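Local coordinates for protein type II restriction enzyme SfiI (PDB 2EZV) that recognises the double-stranded DNA sequence 5'-GGCCN(5)GGCC-3' as a tetramer and cleaves it endonucleolytically, leaving fragments with 5'-phosphates, at residues Ser15-Thr20 against Val183-His188; Asp56-Ala61 against Ile159-Tyr164; Met119-Arg124 against Ala217-Tyr222; Gln193-Asp198 against Lys227-Trp232. All coordinates share one frame; numbering follows the deposited sequence.

Interaction 1 (Ser15-Thr20 against Val183-His188)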
# COMPACT_ATOMS: atom_id res chain seq x y z
N SER D 15 -0.17 -25.97 11.01
CA SER D 15 -1.00 -25.60 9.88
C SER D 15 -0.84 -24.13 9.51
O SER D 15 -0.77 -23.79 8.33
CB SER D 15 -2.47 -25.91 10.18
OG SER D 15 -3.29 -25.57 9.10
N VAL D 16 -0.79 -23.25 10.52
CA VAL D 16 -0.64 -21.84 10.22
C VAL D 16 0.76 -21.54 9.72
O VAL D 16 0.97 -20.59 8.96
CB VAL D 16 -0.93 -20.92 11.44
CG1 VAL D 16 -1.81 -21.63 12.44
CG2 VAL D 16 0.35 -20.45 12.05
N GLU D 17 1.73 -22.34 10.14
CA GLU D 17 3.09 -22.11 9.67
C GLU D 17 3.12 -22.54 8.21
O GLU D 17 3.74 -21.91 7.36
CB GLU D 17 4.12 -22.90 10.50
CG GLU D 17 4.46 -22.21 11.82
CD GLU D 17 5.44 -23.00 12.69
OE1 GLU D 17 5.89 -22.45 13.71
OE2 GLU D 17 5.77 -24.16 12.36
N LYS D 18 2.39 -23.61 7.92
CA LYS D 18 2.33 -24.13 6.56
C LYS D 18 1.71 -23.13 5.59
O LYS D 18 2.25 -22.92 4.50
CB LYS D 18 1.53 -25.43 6.53
CG LYS D 18 1.69 -26.22 5.24
CD LYS D 18 0.83 -27.47 5.30
CE LYS D 18 1.07 -28.38 4.12
NZ LYS D 18 0.16 -29.57 4.16
N GLN D 19 0.59 -22.50 5.96
CA GLN D 19 -0.02 -21.54 5.05
C GLN D 19 0.81 -20.26 4.97
O GLN D 19 0.79 -19.56 3.96
CB GLN D 19 -1.48 -21.24 5.43
CG GLN D 19 -1.72 -20.35 6.64
CD GLN D 19 -3.21 -20.05 6.84
OE1 GLN D 19 -4.01 -20.96 7.05
NE2 GLN D 19 -3.58 -18.77 6.80
N THR D 20 1.57 -19.97 6.02
CA THR D 20 2.44 -18.80 6.01
C THR D 20 3.53 -19.09 4.97
O THR D 20 3.81 -18.28 4.10
CB THR D 20 3.10 -18.58 7.38
OG1 THR D 20 2.11 -18.19 8.33
CG2 THR D 20 4.18 -17.50 7.30
N VAL D 183 13.31 -22.41 0.65
CA VAL D 183 12.56 -21.69 1.67
C VAL D 183 12.33 -22.66 2.82
O VAL D 183 11.82 -23.77 2.61
CB VAL D 183 11.22 -21.19 1.13
CG1 VAL D 183 10.69 -20.10 2.04
CG2 VAL D 183 11.39 -20.65 -0.30
N LEU D 184 12.70 -22.25 4.03
CA LEU D 184 12.53 -23.11 5.20
C LEU D 184 11.60 -22.53 6.26
O LEU D 184 11.61 -21.33 6.54
CB LEU D 184 13.88 -23.40 5.85
CG LEU D 184 14.95 -24.20 5.11
CD1 LEU D 184 15.47 -23.46 3.90
CD2 LEU D 184 16.08 -24.47 6.07
N SER D 185 10.81 -23.41 6.86
CA SER D 185 9.87 -23.05 7.91
C SER D 185 10.34 -23.77 9.17
O SER D 185 10.28 -25.00 9.25
CB SER D 185 8.45 -23.50 7.53
OG SER D 185 7.52 -23.25 8.58
N LEU D 186 10.84 -23.01 10.14
CA LEU D 186 11.31 -23.61 11.37
C LEU D 186 10.19 -23.65 12.39
O LEU D 186 9.58 -22.63 12.70
CB LEU D 186 12.51 -22.84 11.93
CG LEU D 186 13.71 -22.79 10.97
CD1 LEU D 186 14.89 -22.17 11.69
CD2 LEU D 186 14.05 -24.20 10.49
N PRO D 187 9.93 -24.84 12.93
CA PRO D 187 8.87 -25.03 13.91
C PRO D 187 8.95 -24.15 15.16
O PRO D 187 10.02 -23.95 15.74
CB PRO D 187 8.94 -26.53 14.22
CG PRO D 187 10.38 -26.87 13.93
CD PRO D 187 10.65 -26.10 12.68
N HIS D 188 7.79 -23.63 15.55
CA HIS D 188 7.68 -22.78 16.72
C HIS D 188 8.13 -23.55 17.96
O HIS D 188 8.07 -24.78 18.01
CB HIS D 188 6.22 -22.32 16.86
CG HIS D 188 6.00 -21.36 17.99
ND1 HIS D 188 5.91 -21.76 19.30
CD2 HIS D 188 5.82 -20.02 17.99
CE1 HIS D 188 5.69 -20.70 20.07
NE2 HIS D 188 5.63 -19.63 19.29
O HOH W 1 8.11 -20.38 13.98

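Interaction 2 (Asp56-Ala61 against Ile159-Tyr164)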
# COMPACT_ATOMS: atom_id res chain seq x y z
N ASP D 56 17.41 -7.90 -0.15
CA ASP D 56 16.56 -7.05 -0.97
C ASP D 56 15.58 -7.86 -1.82
O ASP D 56 14.40 -7.51 -1.89
CB ASP D 56 17.42 -6.14 -1.86
CG ASP D 56 18.09 -5.02 -1.08
OD1 ASP D 56 17.78 -4.87 0.13
OD2 ASP D 56 18.92 -4.29 -1.66
N ILE D 57 16.06 -8.93 -2.46
CA ILE D 57 15.22 -9.78 -3.29
C ILE D 57 14.06 -10.28 -2.44
O ILE D 57 12.88 -10.14 -2.82
CB ILE D 57 15.98 -11.04 -3.78
CG1 ILE D 57 17.24 -10.67 -4.56
CG2 ILE D 57 15.06 -11.87 -4.65
CD1 ILE D 57 17.00 -10.18 -5.95
N THR D 58 14.40 -10.85 -1.29
CA THR D 58 13.43 -11.39 -0.35
C THR D 58 12.38 -10.35 0.01
O THR D 58 11.18 -10.62 -0.01
CB THR D 58 14.11 -11.84 0.95
OG1 THR D 58 15.01 -12.92 0.66
CG2 THR D 58 13.08 -12.29 1.97
N GLN D 59 12.84 -9.15 0.37
CA GLN D 59 11.93 -8.09 0.74
C GLN D 59 10.97 -7.71 -0.38
O GLN D 59 9.76 -7.63 -0.17
CB GLN D 59 12.70 -6.84 1.18
CG GLN D 59 11.78 -5.64 1.34
CD GLN D 59 12.48 -4.39 1.83
OE1 GLN D 59 11.94 -3.29 1.71
NE2 GLN D 59 13.66 -4.55 2.39
N TYR D 60 11.51 -7.47 -1.58
CA TYR D 60 10.68 -7.07 -2.72
C TYR D 60 9.69 -8.16 -3.08
O TYR D 60 8.56 -7.88 -3.48
CB TYR D 60 11.55 -6.75 -3.94
CG TYR D 60 12.41 -5.52 -3.77
CD1 TYR D 60 13.66 -5.43 -4.39
CD2 TYR D 60 11.97 -4.43 -3.02
CE1 TYR D 60 14.45 -4.29 -4.26
CE2 TYR D 60 12.75 -3.29 -2.88
CZ TYR D 60 13.98 -3.22 -3.51
OH TYR D 60 14.76 -2.09 -3.38
N ALA D 61 10.12 -9.41 -2.94
CA ALA D 61 9.27 -10.54 -3.24
C ALA D 61 8.12 -10.66 -2.25
O ALA D 61 6.97 -10.85 -2.65
CB ALA D 61 10.10 -11.84 -3.23
N ILE D 159 10.95 -18.02 9.29
CA ILE D 159 11.18 -18.47 7.92
C ILE D 159 12.54 -18.08 7.36
O ILE D 159 13.06 -17.00 7.63
CB ILE D 159 10.07 -17.92 7.02
CG1 ILE D 159 8.73 -18.45 7.54
CG2 ILE D 159 10.29 -18.34 5.56
CD1 ILE D 159 7.54 -17.76 6.97
N PHE D 160 13.12 -18.98 6.57
CA PHE D 160 14.42 -18.73 5.96
C PHE D 160 14.44 -18.94 4.45
O PHE D 160 14.03 -19.99 3.95
CB PHE D 160 15.49 -19.63 6.60
CG PHE D 160 15.81 -19.27 8.01
CD1 PHE D 160 14.96 -19.63 9.05
CD2 PHE D 160 16.96 -18.54 8.31
CE1 PHE D 160 15.24 -19.27 10.36
CE2 PHE D 160 17.26 -18.18 9.61
CZ PHE D 160 16.40 -18.54 10.64
N VAL D 161 14.90 -17.92 3.74
CA VAL D 161 14.99 -17.98 2.28
C VAL D 161 16.49 -18.11 2.02
O VAL D 161 17.27 -17.22 2.35
CB VAL D 161 14.44 -16.69 1.65
CG1 VAL D 161 14.28 -16.87 0.18
CG2 VAL D 161 13.12 -16.34 2.28
N HIS D 162 16.87 -19.25 1.45
CA HIS D 162 18.27 -19.57 1.19
C HIS D 162 18.62 -19.55 -0.30
O HIS D 162 18.23 -20.43 -1.07
CB HIS D 162 18.55 -20.95 1.80
CG HIS D 162 19.95 -21.44 1.63
ND1 HIS D 162 20.46 -21.84 0.42
CD2 HIS D 162 20.93 -21.63 2.54
CE1 HIS D 162 21.70 -22.26 0.59
NE2 HIS D 162 22.01 -22.15 1.87
N PHE D 163 19.36 -18.52 -0.70
CA PHE D 163 19.75 -18.38 -2.09
C PHE D 163 21.02 -19.17 -2.40
O PHE D 163 22.13 -18.76 -2.05
CB PHE D 163 19.95 -16.89 -2.42
CG PHE D 163 18.71 -16.06 -2.24
CD1 PHE D 163 18.21 -15.80 -0.97
CD2 PHE D 163 18.03 -15.56 -3.34
CE1 PHE D 163 17.04 -15.05 -0.80
CE2 PHE D 163 16.86 -14.81 -3.18
CZ PHE D 163 16.37 -14.56 -1.91
N TYR D 164 20.83 -20.32 -3.03
CA TYR D 164 21.92 -21.21 -3.42
C TYR D 164 22.47 -20.74 -4.76
O TYR D 164 21.77 -20.79 -5.78
CB TYR D 164 21.40 -22.64 -3.54
CG TYR D 164 22.35 -23.60 -4.18
CD1 TYR D 164 21.98 -24.32 -5.31
CD2 TYR D 164 23.64 -23.80 -3.66
CE1 TYR D 164 22.85 -25.22 -5.92
CE2 TYR D 164 24.52 -24.69 -4.26
CZ TYR D 164 24.12 -25.40 -5.38
OH TYR D 164 24.99 -26.29 -5.98

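Interaction 3 (Met119-Arg124 against Ala217-Tyr222). With nucleotides of chain A; nucleotides of chain B.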
# COMPACT_ATOMS: atom_id res chain seq x y z
N MET D 119 13.50 -22.53 18.56
CA MET D 119 13.30 -23.39 19.73
C MET D 119 14.63 -23.87 20.30
O MET D 119 15.64 -23.90 19.60
CB MET D 119 12.45 -24.61 19.35
CG MET D 119 13.05 -25.45 18.25
SD MET D 119 12.20 -27.02 18.06
CE MET D 119 10.63 -26.48 17.36
N ASP D 120 14.63 -24.26 21.58
CA ASP D 120 15.84 -24.76 22.22
C ASP D 120 16.37 -25.94 21.41
O ASP D 120 15.61 -26.82 21.01
CB ASP D 120 15.57 -25.22 23.65
CG ASP D 120 15.00 -24.13 24.52
OD1 ASP D 120 15.31 -22.94 24.28
OD2 ASP D 120 14.25 -24.46 25.46
N ALA D 121 17.68 -25.97 21.17
CA ALA D 121 18.28 -27.03 20.39
C ALA D 121 19.18 -27.95 21.20
O ALA D 121 19.65 -27.58 22.28
CB ALA D 121 19.07 -26.43 19.23
N GLU D 122 19.43 -29.13 20.66
CA GLU D 122 20.27 -30.14 21.30
C GLU D 122 20.53 -31.26 20.29
O GLU D 122 19.60 -31.78 19.67
CB GLU D 122 19.59 -30.69 22.55
CG GLU D 122 18.26 -31.39 22.28
CD GLU D 122 17.37 -31.44 23.51
OE1 GLU D 122 16.98 -30.36 24.01
OE2 GLU D 122 17.06 -32.56 23.97
N PHE D 123 21.80 -31.62 20.13
CA PHE D 123 22.18 -32.67 19.20
C PHE D 123 23.53 -33.24 19.62
O PHE D 123 24.14 -32.75 20.58
CB PHE D 123 22.27 -32.09 17.78
CG PHE D 123 23.24 -30.95 17.65
CD1 PHE D 123 24.51 -31.16 17.13
CD2 PHE D 123 22.88 -29.67 18.06
CE1 PHE D 123 25.43 -30.11 17.03
CE2 PHE D 123 23.78 -28.61 17.96
CZ PHE D 123 25.06 -28.83 17.45
N ARG D 124 23.99 -34.28 18.94
CA ARG D 124 25.27 -34.86 19.29
C ARG D 124 26.30 -34.53 18.21
O ARG D 124 26.09 -34.83 17.03
CB ARG D 124 25.14 -36.38 19.44
N ALA D 217 29.67 -19.02 18.95
CA ALA D 217 28.87 -20.26 18.86
C ALA D 217 27.51 -20.10 18.17
O ALA D 217 26.65 -19.33 18.61
CB ALA D 217 28.67 -20.87 20.26
N ARG D 218 27.34 -20.86 17.10
CA ARG D 218 26.11 -20.83 16.32
C ARG D 218 25.58 -22.24 16.18
O ARG D 218 26.05 -23.16 16.85
CB ARG D 218 26.39 -20.27 14.93
CG ARG D 218 27.16 -18.98 14.91
CD ARG D 218 27.36 -18.54 13.48
NE ARG D 218 28.72 -18.11 13.20
CZ ARG D 218 29.18 -17.87 11.98
NH1 ARG D 218 28.38 -18.02 10.93
NH2 ARG D 218 30.44 -17.48 11.80
N ILE D 219 24.60 -22.42 15.29
CA ILE D 219 24.01 -23.73 15.07
C ILE D 219 23.66 -23.89 13.59
O ILE D 219 23.49 -22.91 12.87
CB ILE D 219 22.75 -23.92 15.93
CG1 ILE D 219 22.30 -25.39 15.89
CG2 ILE D 219 21.63 -23.05 15.40
CD1 ILE D 219 21.30 -25.74 16.97
N ARG D 220 23.55 -25.14 13.15
CA ARG D 220 23.20 -25.44 11.77
C ARG D 220 21.90 -26.23 11.69
O ARG D 220 21.52 -26.91 12.65
CB ARG D 220 24.31 -26.26 11.10
CG ARG D 220 25.30 -25.47 10.27
CD ARG D 220 26.03 -26.41 9.30
NE ARG D 220 26.93 -25.72 8.39
CZ ARG D 220 28.18 -25.36 8.68
NH1 ARG D 220 28.70 -25.63 9.87
NH2 ARG D 220 28.91 -24.73 7.77
N VAL D 221 21.23 -26.13 10.55
CA VAL D 221 19.99 -26.85 10.29
C VAL D 221 20.22 -27.57 8.97
O VAL D 221 20.58 -26.94 7.98
CB VAL D 221 18.78 -25.91 10.11
CG1 VAL D 221 17.56 -26.71 9.69
CG2 VAL D 221 18.51 -25.16 11.40
N TYR D 222 20.03 -28.89 8.95
CA TYR D 222 20.26 -29.61 7.72
C TYR D 222 19.00 -29.91 6.93
O TYR D 222 18.04 -30.48 7.44
CB TYR D 222 21.05 -30.90 8.00
CG TYR D 222 22.51 -30.62 8.27
CD1 TYR D 222 22.92 -30.05 9.47
CD2 TYR D 222 23.48 -30.84 7.28
CE1 TYR D 222 24.25 -29.70 9.69
CE2 TYR D 222 24.82 -30.49 7.49
CZ TYR D 222 25.19 -29.92 8.70
OH TYR D 222 26.51 -29.56 8.91
P DG A 14 25.01 -14.83 4.33
OP1 DG A 14 24.13 -14.31 3.25
OP2 DG A 14 24.40 -15.56 5.48
O5' DG A 14 26.07 -15.79 3.67
C5' DG A 14 27.20 -16.19 4.41
C4' DG A 14 28.43 -16.23 3.53
O4' DG A 14 29.56 -15.98 4.38
C3' DG A 14 28.67 -17.59 2.89
O3' DG A 14 29.48 -17.42 1.72
C2' DG A 14 29.46 -18.31 3.97
C1' DG A 14 30.29 -17.18 4.57
N9 DG A 14 30.55 -17.32 5.99
C8 DG A 14 29.64 -17.31 7.02
N7 DG A 14 30.19 -17.47 8.19
C5 DG A 14 31.55 -17.59 7.91
C6 DG A 14 32.65 -17.79 8.78
O6 DG A 14 32.66 -17.91 10.01
N1 DG A 14 33.85 -17.84 8.07
C2 DG A 14 33.97 -17.72 6.70
N2 DG A 14 35.21 -17.80 6.19
N3 DG A 14 32.95 -17.54 5.89
C4 DG A 14 31.78 -17.48 6.56
P DG B 6 33.88 -29.81 15.35
OP1 DG B 6 34.58 -30.73 16.28
OP2 DG B 6 32.67 -29.08 15.82
O5' DG B 6 34.97 -28.76 14.83
C5' DG B 6 35.11 -28.52 13.43
C4' DG B 6 35.97 -27.31 13.14
O4' DG B 6 35.59 -26.83 11.83
C3' DG B 6 35.71 -26.12 14.08
O3' DG B 6 36.78 -25.17 13.88
C2' DG B 6 34.53 -25.44 13.42
C1' DG B 6 34.90 -25.60 11.96
N9 DG B 6 33.85 -25.51 10.96
C8 DG B 6 32.49 -25.56 11.15
N7 DG B 6 31.81 -25.37 10.05
C5 DG B 6 32.79 -25.20 9.07
C6 DG B 6 32.67 -24.95 7.68
O6 DG B 6 31.64 -24.83 7.00
N1 DG B 6 33.92 -24.85 7.07
C2 DG B 6 35.12 -24.97 7.72
N2 DG B 6 36.22 -24.85 6.96
N3 DG B 6 35.24 -25.20 9.01
C4 DG B 6 34.05 -25.30 9.62
O5' DA B 4 25.28 -34.45 8.51
C5' DA B 4 26.55 -33.96 8.05
C4' DA B 4 27.66 -34.08 9.07
O4' DA B 4 28.92 -33.92 8.39
C3' DA B 4 27.66 -33.00 10.15
O3' DA B 4 28.27 -33.48 11.35
C2' DA B 4 28.47 -31.89 9.51
C1' DA B 4 29.51 -32.67 8.72
N9 DA B 4 29.92 -32.04 7.46
C8 DA B 4 29.13 -31.61 6.43
N7 DA B 4 29.80 -31.13 5.41
C5 DA B 4 31.12 -31.24 5.80
C6 DA B 4 32.33 -30.91 5.16
N6 DA B 4 32.40 -30.37 3.94
N1 DA B 4 33.48 -31.15 5.83
C2 DA B 4 33.41 -31.70 7.05
N3 DA B 4 32.34 -32.05 7.76
C4 DA B 4 31.21 -31.80 7.07

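Interaction 4 (Gln193-Asp198 against Lys227-Trp232)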
# COMPACT_ATOMS: atom_id res chain seq x y z
N GLN D 193 8.90 -30.82 21.47
CA GLN D 193 8.71 -32.25 21.72
C GLN D 193 8.58 -33.04 20.41
O GLN D 193 9.04 -34.18 20.32
CB GLN D 193 7.48 -32.47 22.60
N ARG D 194 7.96 -32.44 19.40
CA ARG D 194 7.76 -33.09 18.11
C ARG D 194 9.00 -33.12 17.21
O ARG D 194 9.23 -34.10 16.52
CB ARG D 194 6.62 -32.42 17.33
CG ARG D 194 5.23 -32.71 17.85
CD ARG D 194 4.18 -32.20 16.86
NE ARG D 194 2.82 -32.53 17.29
CZ ARG D 194 1.72 -32.21 16.62
NH1 ARG D 194 1.81 -31.54 15.47
NH2 ARG D 194 0.54 -32.55 17.09
N TYR D 195 9.78 -32.04 17.20
CA TYR D 195 10.96 -31.97 16.33
C TYR D 195 12.35 -32.09 16.98
O TYR D 195 13.34 -32.28 16.27
CB TYR D 195 10.90 -30.67 15.50
CG TYR D 195 9.77 -30.63 14.49
CD1 TYR D 195 8.50 -30.17 14.84
CD2 TYR D 195 9.97 -31.08 13.19
CE1 TYR D 195 7.45 -30.18 13.91
CE2 TYR D 195 8.94 -31.10 12.26
CZ TYR D 195 7.68 -30.65 12.63
OH TYR D 195 6.67 -30.70 11.69
N ASN D 196 12.44 -31.95 18.30
CA ASN D 196 13.74 -32.07 18.98
C ASN D 196 13.58 -32.53 20.43
O ASN D 196 13.91 -31.80 21.37
CB ASN D 196 14.49 -30.74 18.94
N PRO D 197 13.08 -33.76 20.63
CA PRO D 197 12.88 -34.31 21.97
C PRO D 197 14.20 -34.76 22.61
O PRO D 197 14.40 -34.57 23.81
CB PRO D 197 11.93 -35.48 21.72
CG PRO D 197 12.38 -35.98 20.39
CD PRO D 197 12.59 -34.70 19.60
N ASP D 198 15.09 -35.33 21.81
CA ASP D 198 16.38 -35.80 22.30
C ASP D 198 17.48 -35.47 21.29
O ASP D 198 17.23 -35.39 20.08
CB ASP D 198 16.32 -37.30 22.57
CG ASP D 198 16.11 -38.11 21.30
OD1 ASP D 198 17.12 -38.39 20.61
OD2 ASP D 198 14.95 -38.46 20.99
N LYS D 227 13.51 -32.06 5.92
CA LYS D 227 12.55 -32.60 4.97
C LYS D 227 12.04 -33.97 5.42
O LYS D 227 10.90 -34.34 5.13
CB LYS D 227 13.19 -32.73 3.58
CG LYS D 227 12.19 -33.11 2.50
CD LYS D 227 12.85 -33.38 1.15
CE LYS D 227 13.57 -34.71 1.14
NZ LYS D 227 14.13 -35.02 -0.21
N GLU D 228 12.89 -34.72 6.11
CA GLU D 228 12.51 -36.04 6.59
C GLU D 228 11.54 -35.90 7.76
O GLU D 228 10.53 -36.61 7.84
CB GLU D 228 13.74 -36.83 7.01
N ALA D 229 11.84 -34.98 8.67
CA ALA D 229 10.99 -34.77 9.82
C ALA D 229 9.63 -34.25 9.37
O ALA D 229 8.60 -34.59 9.95
CB ALA D 229 11.64 -33.78 10.77
N CYS D 230 9.63 -33.43 8.31
CA CYS D 230 8.39 -32.86 7.78
C CYS D 230 8.68 -32.28 6.40
O CYS D 230 9.21 -31.17 6.27
CB CYS D 230 7.88 -31.76 8.72
SG CYS D 230 6.27 -31.07 8.28
N PRO D 231 8.32 -33.02 5.34
CA PRO D 231 8.52 -32.61 3.95
C PRO D 231 8.20 -31.17 3.56
O PRO D 231 9.02 -30.51 2.92
CB PRO D 231 7.67 -33.62 3.17
CG PRO D 231 7.79 -34.85 4.00
CD PRO D 231 7.62 -34.31 5.41
N TRP D 232 7.02 -30.67 3.94
CA TRP D 232 6.65 -29.31 3.55
C TRP D 232 7.46 -28.20 4.18
O TRP D 232 7.44 -27.08 3.70
CB TRP D 232 5.16 -29.05 3.77
CG TRP D 232 4.68 -29.10 5.19
CD1 TRP D 232 4.05 -30.13 5.80
CD2 TRP D 232 4.77 -28.05 6.17
NE1 TRP D 232 3.73 -29.80 7.09
CE2 TRP D 232 4.16 -28.53 7.35
CE3 TRP D 232 5.31 -26.75 6.16
CZ2 TRP D 232 4.07 -27.76 8.51
CZ3 TRP D 232 5.22 -25.99 7.32
CH2 TRP D 232 4.60 -26.49 8.48

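Interaction 1 (Ser15-Thr20 against Val183-His188)
Glu17 and His188 show how one buried carboxylate can tie a helix to the far end of segment 183-188. The polar contacts come first. His188 N gives a weak hydrogen bond to Glu17 OE1, 2.9 Å long but bent to 127° at the hydrogen. A water placed 3.0 Å from Glu17 OE1 and 3.0 Å from Leu186 O is positioned to bridge the carboxylate to that backbone carbonyl. The other oxygen, OE2, is held by a salt bridge to Arg233, whose guanidinium also binds the carbonyl of Ser185; two differently held oxygens probably fix the rotation of the carboxylate.

Close van der Waals contacts complete the fit. Glu17 OE1 comes within 3.2 Å of His188 CB, while OE2 lies 3.6 Å from Pro187 CA. Nearer the helix backbone, Glu17 CB faces Ser185 OG at 3.9 Å. Because CG stands beside the backbone N (chi1 -81°) and the chain is extended beyond it, the carboxylate reaches past Ser185 to Pro187 and His188.

Helix 10-41 thereby lies against strand 176-186, which pairs with strands 151-167 and 234-238; Thr20 meanwhile touches Thr157 and Ile159 on the first of these.

Interaction 2 (Asp56-Ala61 against Ile159-Tyr164)
Ile57 and Thr58 of helix 49-62 pack on Val161 and Phe163 of strand 151-167, in the central mixed sheet of the PD-(D/E)XK nuclease fold. The two short segments run at 126° to each other, with axes 10.1 Å apart. Val161 and Phe163, two residues apart on the strand, both point at the helix.

Phe163 receives both helix residues. Ile57 brings its CG2 branch to within 3.7 Å of Phe163 CE2, and its CB follows at 3.9 Å from the same ring carbon. With CG1 beside the backbone N (chi1 -57°), the shorter branch is the one left to meet the ring, while the longer branch leads away from it; Ile57 also touches Ala35 and Ile38 of helix 10-41. Thr58 and Val161 reach for each other tip to tip, their CG2 methyls 4.1 Å apart.

The contact lies close to the metal site. Strand 151-167 pairs in parallel with strand 93-104, where Asp100 and Ala101 help bind the calcium ion, and the sequence Asp100-Ala101-Lys102 fits the family's (D/E)XK signature. Thr58 also packs on Ala101, and its side chain lies about 8 Å from the metal. Away from strand 151-167, Asp56 OD2 makes a salt bridge to Lys81 of the third subunit.

The hydroxyl of Thr58 is hydrogen-bonded to Ala54 O one helical turn back, and in that position OG1 sits at the edge of the Phe163 ring, 3.3 Å from CE1.

Interaction 3 (Met119-Arg124 against Ala217-Tyr222)
Ile219 meets Ala121 and Phe123 through its outermost methyl, joining the back of a DNA-reading strand to the beta-hairpin formed by strands 121-124 and 131-134. Ile219 CD1 lies 3.9 Å from Phe123 CE2; its 3.2 Å approach to Ala121 CB is unusually short for two methyls, and that tightness is doubtful. CG1 of Ile219 extends anti to the backbone N (chi1 -169°), carrying the methyl across to the hairpin, and the Phe123 and Ile219 side chains slide past each other in opposite directions.

Next outward, Phe204 touches all three of these residues. It belongs to strand 204-206, one of the two partners that flank strand 219-221 in a three-stranded antiparallel sheet; the other is strand 110-112.

The guanidinium groups of Arg218 and Arg220 lead away from the hairpin to the DNA, in bidentate arginine-guanine recognition through N7 and O6, the major-groove edge of the base. Arg220 donates from NH1 to N7 of DG6 of chain B at 3.1 Å and from NH2 to its O6 at 2.8 Å. Ala206 O also accepts from NH1. Arg218 approaches DG14 of chain A with two weak bonds, from NH1 to N7, which lies in the guanidinium plane, and from NH2 to O6. With an alanine in place of Arg218, N7 and O6 of DG14 of chain A would probably lose these two donors, and the protein one of its base contacts. Beyond them, Tyr222 OH lies 3.1 Å from C2' of DA4 of chain B.

Interaction 4 (Gln193-Asp198 against Lys227-Trp232)
The hydroxyl of Tyr195 is gripped by two charged groups while it rests against Cys230: OH is hydrogen-bonded to Glu14 OE2 and to Arg233 NE, and lies 3.4 Å from Cys230 CB and 3.5 Å from Cys230 SG. A buried phenol oxygen is thus satisfied from outside the two segments, and the ring it terminates supplies the apolar contact between them.

That contact is made by the rim of the ring. Cys230 CB lies at the edge, in the ring plane, with Tyr195 CE2 3.8 Å away. Farther back along the same edge, Ala229 CB comes within 4.0 Å of Tyr195 CD2. With CG beside the backbone N (chi1 -67°), the tyrosine ring is carried across to segment 227-232 and presents its CD2-CE2 edge there.

Two helix ends meet here. Tyr195 is the last residue of helix 192-195, and Ala229 closes helix 223-229; Cys230 then breaks from helical geometry before the 3-10 segment that begins at Pro231. Replacing Tyr195 by an alanine would probably open a gap beside Ala229 and Cys230 and deprive Glu14 and Arg233 of their shared hydroxyl.

Cys230 also serves its own segment. Its thiol, anti to the backbone N (chi1 -174°), stands over one face of the Trp232 indole, with SG 3.1 Å above the ring plane and offset toward the rim. The same indole makes a cation-pi contact with Lys18 of helix 10-41.

Interactions 1 and 2 share a sheet: Leu184 N lies 2.6 Å from Phe160 O, a probable hydrogen bond between neighbouring strands, and their centres are about 15 Å apart. Interaction 4 adjoins interaction 1, about 12 Å away between centres, where Pro187 CB meets Tyr195 CD1 at 3.7 Å; Arg233 binds polar groups of both. Interaction 3 touches interaction 4 through Glu122 and interaction 1 through Met119. Calcium lies about 8 Å from the Thr58 side chain, against about 12 Å from that of Leu186 and about 13 Å from that of Ile219. From the metal-binding core to the base-reading arginines it is about 22 Å between the centres of interactions 2 and 3.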